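Local coordinates for transcriptional repressor PadR (Bacillus cereus, PDB 6JYI), which probably binds DNA as a PadR-family transcription factor and represses the genes it controls, at residues 47-50 / 51-55. Residues are numbered along the deposited sequence; the frame is centred on the assembly and turned at random.
Sequences YPTL and RQLEN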
loop_
_atom_site.group_PDB
_atom_site.type_symbol
_atom_site.label_atom_id
_atom_site.label_comp_id
_atom_site.label_asym_id
_atom_site.label_seq_id
_atom_site.Cartn_x
_atom_site.Cartn_y
_atom_site.Cartn_z
ATOM N N TYR A 47 11.323 12.381 11.874
ATOM C CA TYR A 47 12.112 12.942 12.987
ATOM C C TYR A 47 11.921 12.195 14.321
ATOM O O TYR A 47 12.912 11.877 14.986
ATOM C CB TYR A 47 11.921 14.464 13.130
ATOM C CG TYR A 47 12.722 15.205 12.095
ATOM C CD1 TYR A 47 14.124 15.142 12.090
ATOM C CD2 TYR A 47 12.097 15.946 11.101
ATOM C CE1 TYR A 47 14.876 15.809 11.135
ATOM C CE2 TYR A 47 12.850 16.612 10.132
ATOM C CZ TYR A 47 14.241 16.520 10.149
ATOM O OH TYR A 47 14.991 17.165 9.197
ATOM N N PRO A 48 10.668 11.882 14.697
ATOM C CA PRO A 48 10.462 11.032 15.881
ATOM C C PRO A 48 11.237 9.726 15.823
ATOM O O PRO A 48 11.812 9.306 16.830
ATOM C CB PRO A 48 8.947 10.763 15.853
ATOM C CG PRO A 48 8.388 12.083 15.294
ATOM C CD PRO A 48 9.399 12.483 14.232
ATOM N N THR A 49 11.278 9.095 14.654
ATOM C CA THR A 49 12.022 7.848 14.481
ATOM C C THR A 49 13.531 8.084 14.597
ATOM O O THR A 49 14.230 7.303 15.244
ATOM C CB THR A 49 11.683 7.159 13.141
ATOM O OG1 THR A 49 10.296 6.875 13.104
ATOM C CG2 THR A 49 12.451 5.808 12.965
ATOM N N LEU A 50 14.028 9.159 13.988
ATOM C CA LEU A 50 15.431 9.515 14.102
ATOM C C LEU A 50 15.812 9.739 15.575
ATOM O O LEU A 50 16.804 9.189 16.064
ATOM C CB LEU A 50 15.738 10.760 13.263
ATOM C CG LEU A 50 15.740 10.557 11.750
ATOM C CD1 LEU A 50 15.652 11.891 10.997
ATOM C CD2 LEU A 50 16.974 9.765 11.351
ATOM N N ARG A 51 14.976 10.457 16.311
ATOM C CA ARG A 51 15.274 10.799 17.709
ATOM C C ARG A 51 15.296 9.524 18.563
ATOM O O ARG A 51 16.138 9.372 19.444
ATOM C CB ARG A 51 14.247 11.809 18.252
ATOM C CG ARG A 51 14.269 12.028 19.785
ATOM C CD ARG A 51 15.679 12.231 20.429
ATOM N NE ARG A 51 16.557 13.184 19.739
ATOM C CZ ARG A 51 16.355 14.505 19.674
ATOM N NH1 ARG A 51 15.273 15.061 20.227
ATOM N NH2 ARG A 51 17.231 15.283 19.027
ATOM N N GLN A 52 14.392 8.597 18.275
ATOM C CA GLN A 52 14.323 7.351 19.034
ATOM C C GLN A 52 15.552 6.470 18.760
ATOM O O GLN A 52 16.158 5.878 19.684
ATOM C CB GLN A 52 13.045 6.592 18.701
ATOM C CG GLN A 52 12.866 5.279 19.537
ATOM C CD GLN A 52 12.923 5.525 21.032
ATOM O OE1 GLN A 52 12.422 6.545 21.525
ATOM N NE2 GLN A 52 13.533 4.590 21.778
ATOM N N LEU A 53 15.926 6.407 17.493
ATOM C CA LEU A 53 17.085 5.618 17.086
ATOM C C LEU A 53 18.341 6.231 17.728
ATOM O O LEU A 53 19.229 5.507 18.167
ATOM C CB LEU A 53 17.186 5.551 15.560
ATOM C CG LEU A 53 16.112 4.704 14.877
ATOM C CD1 LEU A 53 16.170 4.948 13.381
ATOM C CD2 LEU A 53 16.278 3.169 15.199
ATOM N N GLU A 54 18.408 7.542 17.822
ATOM C CA GLU A 54 19.564 8.175 18.465
ATOM C C GLU A 54 19.540 7.864 19.960
ATOM O O GLU A 54 20.565 7.565 20.574
ATOM C CB GLU A 54 19.479 9.673 18.377
ATOM C CG GLU A 54 19.577 10.276 17.018
ATOM C CD GLU A 54 19.354 11.776 17.136
ATOM O OE1 GLU A 54 20.244 12.437 17.704
ATOM O OE2 GLU A 54 18.268 12.246 16.724
ATOM N N ASN A 55 18.357 7.980 20.557
ATOM C CA ASN A 55 18.233 7.719 22.005
ATOM C C ASN A 55 18.688 6.297 22.344
ATOM O O ASN A 55 19.200 6.043 23.439
ATOM C CB ASN A 55 16.784 7.891 22.472
ATOM C CG ASN A 55 16.365 9.342 22.586
ATOM O OD1 ASN A 55 15.201 9.626 22.896
ATOM N ND2 ASN A 55 17.292 10.266 22.365
#
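Arg51 N donates to Tyr47 O at 2.8 Å, with an N-H...O angle of 160°, the first of four successive i to i+4 bonds that define this part of helix 46-55 as alpha-helical. The Arg51 side chain turns away from the preceding turn and bends twice, which brings Arg51 NE to a rather long salt bridge of 3.6 Å with Glu54 OE2, within 51-55. Gln52 N hydrogen-bonds to Pro48 O at 3.0 Å; further out, Gln52 NE2 hydrogen-bonds to Glu56 OE2. Leu53 N hydrogen-bonds to Thr49 O at 3.0 Å, and the two side chains run side by side: Leu53 CD1 lies 3.8 Å from Thr49 CG2, and Leu53 CG 3.2 Å from Thr49 O. Thr49 sets its methyl anti to its own backbone N (the chi1 of OG1 is -59°), which brings CG2 to Leu53 while OG1 bonds back to Met45 O. Glu54 N closes the series on Leu50 O at 2.9 Å, and Glu54 CG lies 3.1 Å from Leu50 O. In the winged-helix fold of PadR proteins this is consistent with the recognition helix, third in the helix-turn-helix domain. Backbone bonds thus hold the helix together, while its side chains divide by face: Leu50 and Leu53 are buried against Val13 of helix 8-19 and Ile59 of strand 59-64, and on the exposed side Arg51 probably adds a weak electrostatic tie to Glu54.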